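PDB 4FC9: type III effector Xcv3220-like C-terminal domain-containing protein from Xanthomonas campestris pv. vesicatoria, which is a type III effector (XopL) secreted into plant host cells, its all-helical, two-lobed C-terminal domain probably acting as an E3 ubiquitin ligase. Local coordinates for residues P173-R176 against A177-E181; Q160-K163 against T164-I168. One frame throughout, in Å; residues are numbered along the deposited sequence.

Contact 1. Residues P173-R176 against A177-E181; sequences PQDR and ARFPE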
loop_
_atom_site.group_PDB
_atom_site.type_symbol
_atom_site.label_atom_id
_atom_site.label_comp_id
_atom_site.label_asym_id
_atom_site.label_seq_id
_atom_site.Cartn_x
_atom_site.Cartn_y
_atom_site.Cartn_z
ATOM N N PRO A 173 8.049 -15.304 -1.265
ATOM C CA PRO A 173 7.676 -15.870 0.036
ATOM C C PRO A 173 8.773 -15.786 1.103
ATOM O O PRO A 173 8.456 -15.651 2.283
ATOM C CB PRO A 173 7.342 -17.322 -0.312
ATOM C CG PRO A 173 6.855 -17.247 -1.717
ATOM C CD PRO A 173 7.744 -16.228 -2.369
ATOM N N GLN A 174 10.038 -15.830 0.694
ATOM C CA GLN A 174 11.158 -15.743 1.633
ATOM C C GLN A 174 11.243 -14.377 2.315
ATOM O O GLN A 174 11.952 -14.217 3.313
ATOM C CB GLN A 174 12.482 -16.052 0.929
ATOM C CG GLN A 174 13.004 -14.932 0.041
ATOM C CD GLN A 174 12.422 -14.959 -1.363
ATOM O OE1 GLN A 174 11.397 -15.595 -1.614
ATOM N NE2 GLN A 174 13.082 -14.271 -2.288
ATOM N N ASP A 175 10.528 -13.398 1.764
ATOM C CA ASP A 175 10.495 -12.052 2.323
ATOM C C ASP A 175 9.557 -11.963 3.525
ATOM O O ASP A 175 9.495 -10.931 4.190
ATOM C CB ASP A 175 10.072 -11.031 1.263
ATOM C CG ASP A 175 11.235 -10.540 0.418
ATOM O OD1 ASP A 175 11.130 -9.428 -0.140
ATOM O OD2 ASP A 175 12.252 -11.254 0.308
ATOM N N ARG A 176 8.826 -13.042 3.796
ATOM C CA ARG A 176 7.900 -13.071 4.920
ATOM C C ARG A 176 8.639 -12.879 6.238
ATOM O O ARG A 176 8.129 -12.240 7.161
ATOM C CB ARG A 176 7.097 -14.377 4.937
ATOM C CG ARG A 176 6.212 -14.554 6.170
ATOM C CD ARG A 176 5.333 -13.329 6.413
ATOM N NE ARG A 176 4.079 -13.381 5.677
ATOM C CZ ARG A 176 3.322 -12.321 5.420
ATOM N NH1 ARG A 176 2.189 -12.467 4.753
ATOM N NH2 ARG A 176 3.698 -11.117 5.826
ATOM N N ALA A 177 9.845 -13.426 6.326
ATOM C CA ALA A 177 10.640 -13.279 7.536
ATOM C C ALA A 177 10.957 -11.812 7.797
ATOM O O ALA A 177 11.050 -11.389 8.948
ATOM C CB ALA A 177 11.913 -14.094 7.439
ATOM N N ARG A 178 11.107 -11.038 6.725
ATOM C CA ARG A 178 11.458 -9.623 6.840
ATOM C C ARG A 178 10.233 -8.752 7.074
ATOM O O ARG A 178 10.290 -7.733 7.765
ATOM C CB ARG A 178 12.192 -9.159 5.582
ATOM C CG ARG A 178 12.716 -7.741 5.673
ATOM C CD ARG A 178 13.835 -7.509 4.677
ATOM N NE ARG A 178 14.506 -6.234 4.900
ATOM C CZ ARG A 178 15.454 -6.040 5.812
ATOM N NH1 ARG A 178 15.834 -7.040 6.597
ATOM N NH2 ARG A 178 16.019 -4.847 5.946
ATOM N N PHE A 179 9.121 -9.162 6.478
ATOM C CA PHE A 179 7.866 -8.444 6.600
ATOM C C PHE A 179 6.839 -9.398 7.169
ATOM O O PHE A 179 6.092 -10.035 6.426
ATOM C CB PHE A 179 7.429 -7.911 5.239
ATOM C CG PHE A 179 8.513 -7.158 4.519
ATOM C CD1 PHE A 179 9.253 -6.188 5.180
ATOM C CD2 PHE A 179 8.813 -7.444 3.199
ATOM C CE1 PHE A 179 10.258 -5.502 4.535
ATOM C CE2 PHE A 179 9.818 -6.761 2.546
ATOM C CZ PHE A 179 10.543 -5.789 3.214
ATOM N N PRO A 180 6.817 -9.505 8.504
ATOM C CA PRO A 180 6.009 -10.463 9.261
ATOM C C PRO A 180 4.526 -10.269 9.009
ATOM O O PRO A 180 4.089 -9.185 8.629
ATOM C CB PRO A 180 6.322 -10.107 10.718
ATOM C CG PRO A 180 7.610 -9.370 10.671
ATOM C CD PRO A 180 7.583 -8.614 9.392
ATOM N N GLU A 181 3.756 -11.327 9.212
ATOM C CA GLU A 181 2.320 -11.197 9.150
ATOM C C GLU A 181 1.881 -10.265 10.258
ATOM O O GLU A 181 2.392 -10.326 11.375
ATOM C CB GLU A 181 1.648 -12.552 9.312
ATOM C CG GLU A 181 1.379 -13.251 8.008
ATOM C CD GLU A 181 0.402 -14.390 8.165
ATOM O OE1 GLU A 181 -0.810 -14.116 8.272
ATOM O OE2 GLU A 181 0.848 -15.556 8.191
#
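R176 NH2 donates to the backbone carbonyl of F179, 2.7 Å from NH2 to O, with the F179 oxygen 17° out of the guanidinium plane. The bond spans an alpha-turn in the loop that follows helix 152-171, closed by the main-chain oxygen of D175: F179 N binds D175 O at 2.9 Å, an i to i+4 bond, and R178 N adds a weak bond to the same acceptor. One carbonyl thus serves two successive amides, in a turn continuing from the 3-10 segment that contains D175. The arginine gets there by a bent chain: CG is anti to the backbone N, then bends at chi2 (51°) and again at chi3 bring the guanidinium round to the F179 carbonyl. E181 packs on one face of that group through CG, 3.4 Å from R176 CZ, while its carboxylate stays off the charged nitrogens; the salt-bridge partner of R176 is E166. D175 and F179 run side by side, carboxylate and ring planes 79° apart; the acid's charge is paired with R96. At their closest, the side chains put D175 OD1 4.0 Å from F179 CE2.

Contact 2. Residues Q160-K163 against T164-I168; sequences QMWK and TRELI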
loop_
_atom_site.group_PDB
_atom_site.type_symbol
_atom_site.label_atom_id
_atom_site.label_comp_id
_atom_site.label_asym_id
_atom_site.label_seq_id
_atom_site.Cartn_x
_atom_site.Cartn_y
_atom_site.Cartn_z
ATOM N N GLN A 160 -3.275 0.490 2.126
ATOM C CA GLN A 160 -2.561 0.369 0.855
ATOM C C GLN A 160 -1.245 -0.346 1.051
ATOM O O GLN A 160 -0.900 -1.246 0.287
ATOM C CB GLN A 160 -2.270 1.740 0.244
ATOM C CG GLN A 160 -3.371 2.293 -0.617
ATOM C CD GLN A 160 -2.854 3.290 -1.627
ATOM O OE1 GLN A 160 -2.145 4.226 -1.275
ATOM N NE2 GLN A 160 -3.195 3.089 -2.890
HETATM N N MSE A 161 -0.506 0.066 2.075
HETATM C CA MSE A 161 0.784 -0.537 2.336
HETATM C C MSE A 161 0.640 -1.971 2.814
HETATM O O MSE A 161 1.501 -2.809 2.536
HETATM C CB MSE A 161 1.599 0.266 3.342
HETATM C CG MSE A 161 3.030 -0.245 3.381
HETATM SE SE MSE A 161 4.166 0.554 4.662
HETATM C CE MSE A 161 5.576 -0.808 4.652
ATOM N N TRP A 162 -0.448 -2.258 3.521
ATOM C CA TRP A 162 -0.688 -3.628 3.935
ATOM C C TRP A 162 -0.799 -4.518 2.710
ATOM O O TRP A 162 -0.171 -5.572 2.645
ATOM C CB TRP A 162 -1.939 -3.763 4.794
ATOM C CG TRP A 162 -2.098 -5.166 5.299
ATOM C CD1 TRP A 162 -1.590 -5.686 6.455
ATOM C CD2 TRP A 162 -2.779 -6.241 4.641
ATOM N NE1 TRP A 162 -1.931 -7.013 6.567
ATOM C CE2 TRP A 162 -2.661 -7.378 5.466
ATOM C CE3 TRP A 162 -3.488 -6.350 3.439
ATOM C CZ2 TRP A 162 -3.223 -8.609 5.125
ATOM C CZ3 TRP A 162 -4.047 -7.572 3.104
ATOM C CH2 TRP A 162 -3.911 -8.685 3.943
ATOM N N LYS A 163 -1.591 -4.084 1.735
ATOM C CA LYS A 163 -1.708 -4.820 0.485
ATOM C C LYS A 163 -0.358 -4.932 -0.203
ATOM O O LYS A 163 0.024 -6.008 -0.647
ATOM C CB LYS A 163 -2.709 -4.159 -0.455
ATOM C CG LYS A 163 -2.767 -4.826 -1.813
ATOM C CD LYS A 163 -4.139 -4.700 -2.427
ATOM C CE LYS A 163 -4.109 -3.818 -3.651
ATOM N NZ LYS A 163 -5.452 -3.751 -4.295
ATOM N N THR A 164 0.363 -3.817 -0.273
ATOM C CA THR A 164 1.672 -3.776 -0.924
ATOM C C THR A 164 2.638 -4.817 -0.365
ATOM O O THR A 164 3.259 -5.558 -1.121
ATOM C CB THR A 164 2.313 -2.377 -0.820
ATOM O OG1 THR A 164 1.564 -1.450 -1.612
ATOM C CG2 THR A 164 3.746 -2.408 -1.324
ATOM N N ARG A 165 2.755 -4.880 0.957
ATOM C CA ARG A 165 3.692 -5.805 1.586
ATOM C C ARG A 165 3.234 -7.257 1.440
ATOM O O ARG A 165 4.055 -8.166 1.336
ATOM C CB ARG A 165 3.948 -5.432 3.057
ATOM C CG ARG A 165 2.770 -5.641 3.986
ATOM C CD ARG A 165 2.938 -4.904 5.317
ATOM N NE ARG A 165 4.095 -5.338 6.103
ATOM C CZ ARG A 165 4.130 -6.435 6.858
ATOM N NH1 ARG A 165 3.081 -7.245 6.917
ATOM N NH2 ARG A 165 5.222 -6.731 7.545
ATOM N N GLU A 166 1.923 -7.473 1.401
ATOM C CA GLU A 166 1.402 -8.816 1.193
ATOM C C GLU A 166 1.598 -9.280 -0.256
ATOM O O GLU A 166 1.814 -10.464 -0.509
ATOM C CB GLU A 166 -0.067 -8.910 1.618
ATOM C CG GLU A 166 -0.290 -8.677 3.115
ATOM C CD GLU A 166 0.523 -9.617 3.988
ATOM O OE1 GLU A 166 0.459 -10.842 3.753
ATOM O OE2 GLU A 166 1.227 -9.131 4.902
ATOM N N LEU A 167 1.534 -8.349 -1.203
ATOM C CA LEU A 167 1.814 -8.677 -2.601
ATOM C C LEU A 167 3.298 -9.000 -2.807
ATOM O O LEU A 167 3.648 -9.897 -3.577
ATOM C CB LEU A 167 1.358 -7.552 -3.538
ATOM C CG LEU A 167 -0.156 -7.357 -3.690
ATOM C CD1 LEU A 167 -0.466 -6.110 -4.502
ATOM C CD2 LEU A 167 -0.811 -8.576 -4.324
ATOM N N ILE A 168 4.164 -8.271 -2.108
ATOM C CA ILE A 168 5.599 -8.537 -2.140
ATOM C C ILE A 168 5.909 -9.946 -1.634
ATOM O O ILE A 168 6.673 -10.681 -2.257
ATOM C CB ILE A 168 6.386 -7.488 -1.320
ATOM C CG1 ILE A 168 6.398 -6.147 -2.055
ATOM C CG2 ILE A 168 7.804 -7.958 -1.064
ATOM C CD1 ILE A 168 6.899 -4.985 -1.222
HETATM O O HOH W 1 -0.041 -9.508 7.343
#
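W162 and E166, one helical turn apart on helix 152-171, meet in a CH-pi contact. E166 CG sits over the six-membered ring of W162, 3.5 Å from its centroid and only 10° off the ring normal. The carboxylate beyond it is turned 22° from the indole plane. A bend at chi2 (-56°) folds the acid's chain so that its methylene does the touching and the carboxylate carries on past the ring. A water spans the polar ends: it donates to E166 OE2 at 2.8 Å and accepts a weak bond from W162 NE1. R165, the residue before E166, bridges to the same oxygen, 3.3 Å from NH1 to E166 OE2, and its NH2 pairs with E87 of helix 79-88. On another side of the helix, K163 and L167 lie alongside each other, K163 CG 3.8 Å from L167 CD1, with the lysine's NZ bound to E38. Beneath these side chains run regular i to i+4 bonds, among them E166 N to W162 O at 3.1 Å, which fix the spacing of tryptophan and glutamate. Helix 32-49 covers W162 through T40 and M44, and T164 OG1 bonds to A131 O. With OE2 held by R165 and water, and OE1 by R176, the buried carboxylate of E166 has its charge compensated on both oxygens, which would probably keep it ionised.

Coming from the N terminus, the chain reaches contact 2 first, where consecutive turns of helix 152-171 pack on each other, and then, past the end of that helix, contact 1, where the following loop turns. The two are in series, neither nested nor crossed, and their centres are about 11 Å apart. The turn brings 173-181 back against the helix: R176 NH1 meets E166 OE1 in a 2.6 Å salt bridge, and P180 O probably accepts a hydrogen bond from R165 NH1. D175 also packs on I168. Together they tie the returning loop to its own helix and, through R96 and E87, to helices 91-101 and 79-88.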